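Local atomic coordinates of JSC1_58120g3 ([Leptolyngbya] sp. JSC-1, PDB entry 6XHH), a protein that probably senses far-red light through a verdin-type bilin held in its GAF domain, as a cyanobacteriochrome of the phytochrome superfamily. Residues A[31-36]-A[144-149]; A[59-64]-A[123-128]; A[134-139]-A[172-177]. All coordinates share one frame; numbering follows the deposited sequence.

Contact 1: A[31-36]-A[144-149]. With M1V (mesobiliverdin IX(alpha)), chain C; EDO (1,2-ethanediol), chain E.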
loop_
_atom_site.group_PDB
_atom_site.type_symbol
_atom_site.label_atom_id
_atom_site.label_comp_id
_atom_site.label_asym_id
_atom_site.label_seq_id
_atom_site.Cartn_x
_atom_site.Cartn_y
_atom_site.Cartn_z
ATOM N N ARG A 31 0.185 -13.428 -0.325
ATOM C CA ARG A 31 0.459 -14.757 0.223
ATOM C C ARG A 31 1.224 -14.664 1.542
ATOM O O ARG A 31 0.882 -15.326 2.530
ATOM C CB ARG A 31 1.264 -15.558 -0.811
ATOM C CG ARG A 31 1.575 -17.005 -0.439
ATOM C CD ARG A 31 2.377 -17.705 -1.551
ATOM N NE ARG A 31 3.814 -17.729 -1.280
ATOM C CZ ARG A 31 4.503 -18.827 -0.978
ATOM N NH1 ARG A 31 3.891 -20.001 -0.908
ATOM N NH2 ARG A 31 5.808 -18.750 -0.749
ATOM N N LEU A 32 2.282 -13.849 1.558
ATOM C CA LEU A 32 3.116 -13.698 2.746
ATOM C C LEU A 32 2.300 -13.241 3.950
ATOM O O LEU A 32 2.412 -13.804 5.045
ATOM C CB LEU A 32 4.230 -12.699 2.443
ATOM C CG LEU A 32 5.174 -12.347 3.591
ATOM C CD1 LEU A 32 5.925 -13.587 4.032
ATOM C CD2 LEU A 32 6.144 -11.257 3.156
ATOM N N PHE A 33 1.466 -12.224 3.762
ATOM C CA PHE A 33 0.662 -11.680 4.851
ATOM C C PHE A 33 -0.615 -12.469 5.120
ATOM O O PHE A 33 -1.283 -12.206 6.127
ATOM C CB PHE A 33 0.302 -10.220 4.550
ATOM C CG PHE A 33 1.451 -9.248 4.734
ATOM C CD1 PHE A 33 2.671 -9.666 5.252
ATOM C CD2 PHE A 33 1.304 -7.913 4.400
ATOM C CE1 PHE A 33 3.724 -8.766 5.442
ATOM C CE2 PHE A 33 2.361 -7.009 4.585
ATOM C CZ PHE A 33 3.568 -7.441 5.099
ATOM N N GLY A 34 -0.959 -13.429 4.265
ATOM C CA GLY A 34 -2.216 -14.147 4.394
ATOM C C GLY A 34 -3.408 -13.213 4.450
ATOM O O GLY A 34 -4.266 -13.334 5.333
ATOM N N ILE A 35 -3.479 -12.269 3.516
ATOM C CA ILE A 35 -4.565 -11.294 3.539
ATOM C C ILE A 35 -5.375 -11.359 2.251
ATOM O O ILE A 35 -5.092 -12.167 1.357
ATOM C CB ILE A 35 -4.039 -9.867 3.761
ATOM C CG1 ILE A 35 -3.018 -9.488 2.669
ATOM C CG2 ILE A 35 -3.452 -9.728 5.170
ATOM C CD1 ILE A 35 -2.386 -8.104 2.876
ATOM N N GLU A 36 -6.374 -10.488 2.136
ATOM C CA GLU A 36 -7.380 -10.629 1.094
ATOM C C GLU A 36 -7.138 -9.752 -0.128
ATOM O O GLU A 36 -7.667 -10.062 -1.196
ATOM C CB GLU A 36 -8.771 -10.354 1.687
ATOM C CG GLU A 36 -9.192 -11.500 2.611
ATOM C CD GLU A 36 -10.250 -11.154 3.661
ATOM O OE1 GLU A 36 -10.537 -9.967 3.936
ATOM O OE2 GLU A 36 -10.814 -12.118 4.225
ATOM N N LEU A 144 1.528 1.341 -2.542
ATOM C CA LEU A 144 1.364 -0.095 -2.349
ATOM C C LEU A 144 0.532 -0.292 -1.089
ATOM O O LEU A 144 0.917 0.188 -0.011
ATOM C CB LEU A 144 2.720 -0.794 -2.228
ATOM C CG LEU A 144 2.767 -2.264 -1.808
ATOM C CD1 LEU A 144 2.164 -3.174 -2.865
ATOM C CD2 LEU A 144 4.199 -2.697 -1.520
ATOM N N SER A 145 -0.613 -0.956 -1.230
ATOM C CA SER A 145 -1.584 -1.122 -0.153
ATOM C C SER A 145 -1.786 -2.599 0.134
ATOM O O SER A 145 -1.999 -3.396 -0.787
ATOM C CB SER A 145 -2.936 -0.469 -0.498
ATOM O OG SER A 145 -2.754 0.918 -0.774
ATOM N N ALA A 146 -1.736 -2.947 1.409
ATOM C CA ALA A 146 -2.151 -4.243 1.926
ATOM C C ALA A 146 -3.484 -4.083 2.641
ATOM O O ALA A 146 -3.603 -3.258 3.558
ATOM C CB ALA A 146 -1.092 -4.779 2.892
ATOM N N PHE A 147 -4.480 -4.866 2.238
ATOM C CA PHE A 147 -5.846 -4.704 2.725
ATOM C C PHE A 147 -6.357 -6.002 3.346
ATOM O O PHE A 147 -6.096 -7.100 2.837
ATOM C CB PHE A 147 -6.817 -4.322 1.585
ATOM C CG PHE A 147 -6.589 -2.964 0.959
ATOM C CD1 PHE A 147 -6.410 -1.821 1.727
ATOM C CD2 PHE A 147 -6.604 -2.830 -0.424
ATOM C CE1 PHE A 147 -6.255 -0.571 1.117
ATOM C CE2 PHE A 147 -6.438 -1.591 -1.033
ATOM C CZ PHE A 147 -6.269 -0.464 -0.256
ATOM N N GLN A 148 -7.132 -5.885 4.418
ATOM C CA GLN A 148 -8.021 -6.957 4.821
ATOM C C GLN A 148 -9.454 -6.460 4.659
ATOM O O GLN A 148 -9.766 -5.314 4.992
ATOM C CB GLN A 148 -7.745 -7.422 6.253
ATOM C CG GLN A 148 -8.388 -8.769 6.635
ATOM C CD GLN A 148 -7.719 -9.970 5.997
ATOM O OE1 GLN A 148 -7.180 -9.896 4.900
ATOM N NE2 GLN A 148 -7.761 -11.100 6.695
ATOM N N ASN A 149 -10.304 -7.310 4.095
ATOM C CA ASN A 149 -11.641 -6.909 3.686
ATOM C C ASN A 149 -12.736 -7.438 4.588
ATOM O O ASN A 149 -13.772 -6.783 4.731
ATOM C CB ASN A 149 -11.916 -7.388 2.253
ATOM C CG ASN A 149 -10.962 -6.781 1.236
ATOM O OD1 ASN A 149 -10.342 -5.749 1.488
ATOM N ND2 ASN A 149 -10.857 -7.416 0.075
HETATM O OA M1V C . -12.036 9.744 -0.786
HETATM C C1A M1V C . -12.112 10.583 0.098
HETATM N NA M1V C . -11.153 10.808 1.005
HETATM C C2A M1V C . -13.197 11.457 0.311
HETATM C CMA M1V C . -14.468 11.507 -0.505
HETATM C C3A M1V C . -12.894 12.258 1.408
HETATM C CAA M1V C . -13.736 13.318 2.011
HETATM C CBA M1V C . -13.071 14.694 1.949
HETATM C C4A M1V C . -11.554 11.831 1.869
HETATM C CHA M1V C . -10.884 12.389 2.924
HETATM C C1B M1V C . -9.564 12.085 3.484
HETATM C C2B M1V C . -9.080 12.754 4.639
HETATM C CMB M1V C . -9.824 13.804 5.430
HETATM C C3B M1V C . -7.838 12.262 4.906
HETATM C CAB M1V C . -6.934 12.671 6.055
HETATM C CBB M1V C . -6.892 11.559 7.117
HETATM C CGB M1V C . -8.229 11.442 7.818
HETATM O O2B M1V C . -8.623 12.367 8.569
HETATM O O1B M1V C . -8.959 10.437 7.668
HETATM N NB M1V C . -8.625 11.221 3.068
HETATM C C4B M1V C . -7.561 11.293 3.896
HETATM C CHB M1V C . -6.345 10.593 3.864
HETATM C C1C M1V C . -5.922 9.481 3.121
HETATM C C2C M1V C . -4.782 8.741 3.462
HETATM C CAC M1V C . -3.837 9.083 4.594
HETATM C CBC M1V C . -2.923 10.180 3.981
HETATM C CGC M1V C . -2.166 11.040 4.982
HETATM O O2C M1V C . -2.267 10.830 6.212
HETATM O O1C M1V C . -1.435 11.985 4.593
HETATM C C3C M1V C . -4.659 7.720 2.521
HETATM C CMC M1V C . -3.566 6.688 2.512
HETATM N NC M1V C . -6.502 8.907 2.011
HETATM C C4C M1V C . -5.747 7.826 1.630
HETATM C CHC M1V C . -6.128 7.079 0.478
HETATM C C1D M1V C . -5.666 5.879 -0.003
HETATM C C2D M1V C . -5.440 5.567 -1.372
HETATM C CMD M1V C . -5.616 6.519 -2.531
HETATM N ND M1V C . -5.407 4.739 0.745
HETATM C C4D M1V C . -5.005 3.763 -0.096
HETATM O OD M1V C . -4.706 2.630 0.283
HETATM C C3D M1V C . -5.019 4.275 -1.433
HETATM C CAD M1V C . -4.620 3.533 -2.684
HETATM C CBD M1V C . -5.723 2.570 -3.067
HETATM C C1 EDO E . -4.116 -12.556 9.269
HETATM O O1 EDO E . -3.660 -12.389 7.917
HETATM C C2 EDO E . -5.358 -13.449 9.301
HETATM O O2 EDO E . -5.127 -14.590 8.458
#
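The carboxylate of E36 and the side-chain amide of Q148 lie stacked, their planes 23° apart and the two side chains crossing at about a right angle, with E36 CD 3.6 Å from Q148 CD. Apolar groups meet at ring edges: I35 CD1 lies in the plane of the F33 ring at its edge, and A146 CB is also near that plane, 4.2 Å from F33 CD2. At the edge of the F147 ring stands the chromophore carbonyl oxygen OD, which accepts a hydrogen bond of 2.8 Å from S145 OG.

The polar join is centred on E36. Its OE1 takes the backbone N-H of N149 nearly along the C-O axis (N149 N to E36 OE1 2.7 Å, N-H...O angle 145°), while OE2 is bonded to S150 OG, so both carboxylate oxygens are engaged. In the other direction E36 N makes two weak bonds, a strongly bent one to Q148 OE1 at 2.9 Å and a long one to F147 O at 3.5 Å. The bend of the Q148 chain at its second torsion (chi2 73°) puts CD over the E36 carboxylate. Nearer the helix end, I35 CD1 meets A146 CB at 3.6 Å.

G34, with positive phi, is the C-prime residue of a Schellman motif that ends helix 18-33, and I35 and E36 follow it towards the sheet. The contact thus joins that helix end to the last residues of strand 139-148, whose neighbours are strands 37-43 and 128-136; helix 157-178 packs against F33 through E159 and L163, and the opposite side of the strand presents S145 and F147 to the bilin pocket.

Contact 2: A[59-64]-A[123-128]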
loop_
_atom_site.group_PDB
_atom_site.type_symbol
_atom_site.label_atom_id
_atom_site.label_comp_id
_atom_site.label_asym_id
_atom_site.label_seq_id
_atom_site.Cartn_x
_atom_site.Cartn_y
_atom_site.Cartn_z
ATOM N N GLY A 59 -13.141 -13.758 -3.123
ATOM C CA GLY A 59 -14.302 -13.404 -3.929
ATOM C C GLY A 59 -14.778 -11.972 -3.769
ATOM O O GLY A 59 -15.974 -11.708 -3.617
ATOM N N TRP A 60 -13.842 -11.039 -3.813
ATOM C CA TRP A 60 -14.094 -9.612 -3.686
ATOM C C TRP A 60 -14.180 -8.967 -5.066
ATOM O O TRP A 60 -13.764 -9.546 -6.072
ATOM C CB TRP A 60 -12.978 -8.980 -2.846
ATOM C CG TRP A 60 -12.826 -9.704 -1.554
ATOM C CD1 TRP A 60 -11.974 -10.740 -1.270
ATOM C CD2 TRP A 60 -13.597 -9.483 -0.374
ATOM N NE1 TRP A 60 -12.162 -11.159 0.025
ATOM C CE2 TRP A 60 -13.152 -10.404 0.597
ATOM C CE3 TRP A 60 -14.624 -8.592 -0.041
ATOM C CZ2 TRP A 60 -13.695 -10.455 1.882
ATOM C CZ3 TRP A 60 -15.152 -8.637 1.236
ATOM C CH2 TRP A 60 -14.694 -9.569 2.179
ATOM N N ARG A 61 -14.728 -7.752 -5.109
ATOM C CA ARG A 61 -14.747 -7.008 -6.362
ATOM C C ARG A 61 -13.326 -6.696 -6.806
ATOM O O ARG A 61 -12.436 -6.450 -5.989
ATOM C CB ARG A 61 -15.536 -5.701 -6.220
ATOM C CG ARG A 61 -17.041 -5.882 -6.213
ATOM C CD ARG A 61 -17.813 -4.655 -6.687
ATOM N NE ARG A 61 -17.473 -3.429 -5.968
ATOM C CZ ARG A 61 -17.883 -3.112 -4.742
ATOM N NH1 ARG A 61 -18.653 -3.935 -4.040
ATOM N NH2 ARG A 61 -17.507 -1.958 -4.209
ATOM N N LYS A 62 -13.128 -6.690 -8.122
ATOM C CA LYS A 62 -11.859 -6.275 -8.699
ATOM C C LYS A 62 -11.779 -4.755 -8.710
ATOM O O LYS A 62 -12.723 -4.081 -9.136
ATOM C CB LYS A 62 -11.709 -6.829 -10.115
ATOM C CG LYS A 62 -11.370 -8.312 -10.139
ATOM C CD LYS A 62 -10.948 -8.775 -11.525
ATOM C CE LYS A 62 -11.322 -10.234 -11.763
ATOM N NZ LYS A 62 -10.688 -10.785 -12.997
ATOM N N LEU A 63 -10.659 -4.217 -8.217
ATOM C CA LEU A 63 -10.453 -2.774 -8.191
ATOM C C LEU A 63 -9.690 -2.250 -9.396
ATOM O O LEU A 63 -9.784 -1.051 -9.692
ATOM C CB LEU A 63 -9.708 -2.358 -6.914
ATOM C CG LEU A 63 -10.397 -2.860 -5.649
ATOM C CD1 LEU A 63 -9.654 -2.297 -4.453
ATOM C CD2 LEU A 63 -11.867 -2.470 -5.626
ATOM N N VAL A 64 -8.934 -3.101 -10.095
ATOM C CA VAL A 64 -8.198 -2.621 -11.254
ATOM C C VAL A 64 -9.190 -2.102 -12.284
ATOM O O VAL A 64 -10.256 -2.694 -12.505
ATOM C CB VAL A 64 -7.299 -3.722 -11.832
ATOM C CG1 VAL A 64 -6.727 -3.286 -13.177
ATOM C CG2 VAL A 64 -6.161 -4.029 -10.864
ATOM N N SER A 123 -16.206 1.804 0.303
ATOM C CA SER A 123 -16.562 1.644 -1.105
ATOM C C SER A 123 -15.609 0.713 -1.840
ATOM O O SER A 123 -15.979 0.174 -2.893
ATOM C CB SER A 123 -16.610 3.005 -1.814
ATOM O OG SER A 123 -15.330 3.405 -2.285
ATOM N N PHE A 124 -14.399 0.512 -1.316
ATOM C CA PHE A 124 -13.447 -0.423 -1.892
ATOM C C PHE A 124 -13.396 -1.736 -1.121
ATOM O O PHE A 124 -12.517 -2.569 -1.386
ATOM C CB PHE A 124 -12.069 0.236 -1.968
ATOM C CG PHE A 124 -12.022 1.399 -2.928
ATOM C CD1 PHE A 124 -12.280 1.206 -4.277
ATOM C CD2 PHE A 124 -11.758 2.685 -2.480
ATOM C CE1 PHE A 124 -12.259 2.265 -5.158
ATOM C CE2 PHE A 124 -11.737 3.752 -3.365
ATOM C CZ PHE A 124 -11.982 3.538 -4.703
ATOM N N GLU A 125 -14.343 -1.937 -0.190
ATOM C CA GLU A 125 -14.509 -3.168 0.589
ATOM C C GLU A 125 -13.386 -3.383 1.603
ATOM O O GLU A 125 -13.114 -4.515 1.999
ATOM C CB GLU A 125 -14.628 -4.392 -0.314
ATOM C CG GLU A 125 -15.609 -4.204 -1.442
ATOM C CD GLU A 125 -15.920 -5.506 -2.111
ATOM O OE1 GLU A 125 -17.022 -6.037 -1.887
ATOM O OE2 GLU A 125 -15.055 -6.008 -2.842
ATOM N N VAL A 126 -12.756 -2.309 2.073
ATOM C CA VAL A 126 -11.590 -2.390 2.953
ATOM C C VAL A 126 -12.046 -2.263 4.405
ATOM O O VAL A 126 -12.844 -1.378 4.727
ATOM C CB VAL A 126 -10.566 -1.291 2.603
ATOM C CG1 VAL A 126 -9.406 -1.268 3.611
ATOM C CG2 VAL A 126 -10.033 -1.448 1.175
ATOM N N LYS A 127 -11.531 -3.134 5.296
ATOM C CA LYS A 127 -11.732 -2.992 6.738
ATOM C C LYS A 127 -10.446 -2.733 7.516
ATOM O O LYS A 127 -10.510 -2.449 8.720
ATOM C CB LYS A 127 -12.413 -4.242 7.317
ATOM C CG LYS A 127 -13.917 -4.289 7.047
ATOM C CD LYS A 127 -14.552 -5.438 7.816
ATOM C CE LYS A 127 -16.046 -5.505 7.553
ATOM N NZ LYS A 127 -16.315 -5.608 6.093
ATOM N N SER A 128 -9.293 -2.786 6.858
ATOM C CA SER A 128 -7.988 -2.672 7.492
ATOM C C SER A 128 -6.996 -2.350 6.383
ATOM O O SER A 128 -7.100 -2.919 5.301
ATOM C CB SER A 128 -7.637 -3.988 8.195
ATOM O OG SER A 128 -6.288 -4.022 8.641
#
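E125 reaches between W60 and R61, and the tight part of the contact is gathered about its carboxylate. R61 N donates to E125 OE2 at 2.9 Å with an N-H...O angle of 149°, approaching on the syn side and 17° out of the carboxylate plane. The same OE2 is 3.6 Å from W60 CB, and E125 CD lies in the indole plane at its edge, the ring and carboxylate planes standing 79° apart. An extended chain beyond CG carries E125 this far from a backbone of positive phi, where it is the C-prime residue of the Schellman motif closing helix 115-123. Also packed is L63, whose CD2 touches F124 CD1 at 3.9 Å, near the plane of a ring that also meets W68 and F51.

The outer side is looser. The exposed R61 chain bends at its third torsion, and E125 CD sits over one face of the guanidinium, offset toward the rim. R61 NH1 and E125 OE1, 3.4 Å apart, form a salt bridge of charges alone, since the oxygen is well out of the guanidinium plane.

An alanine in place of E125 would probably leave R61 N without its acceptor and the guanidinium without its counter-charge. One directed bond ties this loop to the helix end, with E54, E56 and R37 holding it elsewhere, while the adjacent ion pair is likely to add mainly undirected attraction at a solvent-facing surface.

Contact 3: A[134-139]-A[172-177]. With EDO (1,2-ethanediol), chain F.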
loop_
_atom_site.group_PDB
_atom_site.type_symbol
_atom_site.label_atom_id
_atom_site.label_comp_id
_atom_site.label_asym_id
_atom_site.label_seq_id
_atom_site.Cartn_x
_atom_site.Cartn_y
_atom_site.Cartn_z
ATOM N N ILE A 134 5.286 4.381 -3.038
ATOM C CA ILE A 134 6.189 3.882 -4.076
ATOM C C ILE A 134 6.892 5.086 -4.676
ATOM O O ILE A 134 6.234 5.949 -5.270
ATOM C CB ILE A 134 5.436 3.107 -5.170
ATOM C CG1 ILE A 134 4.767 1.861 -4.614
ATOM C CG2 ILE A 134 6.381 2.676 -6.288
ATOM C CD1 ILE A 134 3.773 1.238 -5.604
ATOM N N PHE A 135 8.218 5.147 -4.516
ATOM C CA PHE A 135 9.038 6.223 -5.059
ATOM C C PHE A 135 9.795 5.752 -6.293
ATOM O O PHE A 135 10.428 4.697 -6.274
ATOM C CB PHE A 135 10.025 6.736 -4.012
ATOM C CG PHE A 135 9.455 7.788 -3.147
ATOM C CD1 PHE A 135 9.466 9.108 -3.551
ATOM C CD2 PHE A 135 8.875 7.463 -1.945
ATOM C CE1 PHE A 135 8.919 10.090 -2.751
ATOM C CE2 PHE A 135 8.328 8.442 -1.135
ATOM C CZ PHE A 135 8.343 9.754 -1.541
ATOM N N GLN A 136 9.738 6.549 -7.349
ATOM C CA GLN A 136 10.556 6.356 -8.542
ATOM C C GLN A 136 11.672 7.385 -8.444
ATOM O O GLN A 136 11.464 8.563 -8.746
ATOM C CB GLN A 136 9.721 6.553 -9.795
ATOM C CG GLN A 136 10.510 6.589 -11.094
ATOM C CD GLN A 136 9.699 7.200 -12.222
ATOM O OE1 GLN A 136 8.485 7.371 -12.097
ATOM N NE2 GLN A 136 10.362 7.544 -13.317
ATOM N N GLY A 137 12.853 6.944 -8.026
ATOM C CA GLY A 137 13.859 7.910 -7.618
ATOM C C GLY A 137 13.352 8.626 -6.383
ATOM O O GLY A 137 12.902 7.996 -5.416
ATOM N N GLN A 138 13.404 9.957 -6.399
ATOM C CA GLN A 138 12.789 10.740 -5.333
ATOM C C GLN A 138 11.441 11.323 -5.767
ATOM O O GLN A 138 10.963 12.296 -5.175
ATOM C CB GLN A 138 13.753 11.830 -4.833
ATOM C CG GLN A 138 13.424 12.379 -3.411
ATOM C CD GLN A 138 14.599 12.379 -2.409
ATOM O OE1 GLN A 138 15.163 11.334 -2.100
ATOM N NE2 GLN A 138 14.927 13.556 -1.863
ATOM N N LYS A 139 10.800 10.728 -6.772
ATOM C CA LYS A 139 9.474 11.152 -7.213
ATOM C C LYS A 139 8.419 10.196 -6.660
ATOM O O LYS A 139 8.503 8.980 -6.876
ATOM C CB LYS A 139 9.397 11.207 -8.739
ATOM C CG LYS A 139 7.985 11.380 -9.278
ATOM C CD LYS A 139 7.676 10.358 -10.362
ATOM C CE LYS A 139 6.230 10.435 -10.811
ATOM N NZ LYS A 139 5.930 11.713 -11.518
ATOM N N VAL A 172 12.302 0.947 -7.847
ATOM C CA VAL A 172 13.505 0.702 -8.641
ATOM C C VAL A 172 13.138 0.077 -9.984
ATOM O O VAL A 172 13.687 0.442 -11.031
ATOM C CB VAL A 172 14.484 -0.179 -7.845
ATOM C CG1 VAL A 172 15.662 -0.569 -8.706
ATOM C CG2 VAL A 172 14.963 0.562 -6.603
ATOM N N ALA A 173 12.187 -0.860 -9.979
ATOM C CA ALA A 173 11.743 -1.468 -11.228
ATOM C C ALA A 173 11.068 -0.445 -12.139
ATOM O O ALA A 173 11.275 -0.458 -13.360
ATOM C CB ALA A 173 10.804 -2.635 -10.930
ATOM N N ILE A 174 10.260 0.451 -11.567
ATOM C CA ILE A 174 9.619 1.496 -12.362
ATOM C C ILE A 174 10.662 2.453 -12.915
ATOM O O ILE A 174 10.572 2.895 -14.062
ATOM C CB ILE A 174 8.574 2.248 -11.517
ATOM C CG1 ILE A 174 7.432 1.315 -11.096
ATOM C CG2 ILE A 174 8.016 3.440 -12.290
ATOM C CD1 ILE A 174 6.725 1.795 -9.829
ATOM N N GLN A 175 11.641 2.820 -12.088
ATOM C CA GLN A 175 12.709 3.703 -12.541
ATOM C C GLN A 175 13.475 3.076 -13.696
ATOM O O GLN A 175 13.727 3.736 -14.711
ATOM C CB GLN A 175 13.636 4.012 -11.367
ATOM C CG GLN A 175 14.693 5.070 -11.623
ATOM C CD GLN A 175 15.571 5.287 -10.405
ATOM O OE1 GLN A 175 16.063 4.331 -9.807
ATOM N NE2 GLN A 175 15.753 6.545 -10.021
ATOM N N GLN A 176 13.829 1.794 -13.569
ATOM C CA GLN A 176 14.600 1.123 -14.612
ATOM C C GLN A 176 13.778 0.928 -15.878
ATOM O O GLN A 176 14.334 0.937 -16.981
ATOM C CB GLN A 176 15.121 -0.215 -14.092
ATOM C CG GLN A 176 15.933 -1.018 -15.100
ATOM C CD GLN A 176 17.261 -0.372 -15.441
ATOM O OE1 GLN A 176 17.726 0.529 -14.743
ATOM N NE2 GLN A 176 17.879 -0.829 -16.526
ATOM N N ALA A 177 12.460 0.758 -15.746
ATOM C CA ALA A 177 11.609 0.652 -16.926
ATOM C C ALA A 177 11.470 1.996 -17.632
ATOM O O ALA A 177 11.388 2.052 -18.866
ATOM C CB ALA A 177 10.235 0.103 -16.536
HETATM C C1 EDO F . 15.659 8.710 -3.436
HETATM O O1 EDO F . 15.339 8.359 -2.088
HETATM C C2 EDO F . 15.915 7.428 -4.218
HETATM O O2 EDO F . 16.639 7.732 -5.412
HETATM O O HOH W 1 13.277 6.784 -14.020
#
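Apolar contact comes first: I134 CG2 meets I174 CD1 at 3.7 Å, the two side chains crossing at about a right angle. Both isoleucines are buried, with W141, A167 and L170 around I134 and F22 beside I174.

The two glutamines add van der Waals contact, largely with the opposing backbone. Q136 CG, anti to its backbone N (chi1 171°), lies 3.9 Å from Q175 CA, and Q136 OE1 is 4.0 Å from I174 CG2. The Q175 amide reaches the turn, where its NE2 is 3.4 Å from G137 CA. G137 has positive phi within the type II' turn from Q136 to K139, and a CB built there would come tightly against that NE2.

The polar link is indirect. One water accepts from Q136 NE2 at 3.1 Å and donates to Q175 O at 3.2 Å, bridging the strand end to the helix backbone.

Strand 134-136 and helix 172-177 run at 29° to each other, their axes 7.2 Å apart at closest approach. With direct hydrogen bonds absent between the segments, their attachment rests on the isoleucine pair and on van der Waals contact of the glutamines, and the single water supplies the polar bridge between Q136 and the helix backbone.

Overall arrangement
All three contacts belong to one GAF domain and share its six-stranded antiparallel sheet. Contacts 1 and 2 are neighbours, with centres 11 Å apart, joined by backbone pairing of Q148 with K127 and S128 at a classic beta bulge. Contact 3 lies across the chain's centre, 23 Å from contact 1 and 26 Å from contact 2, centre to centre. Along the chain, 59-64 and 123-128 both fall between the halves of contact 1, whereas the segments of contacts 1 and 3 alternate; these two reach the adjacent strands 139-148 and 128-136. Helices 18-33 and 157-178 are thus tied to the sheet at separate points, while the bilin lies on its other side.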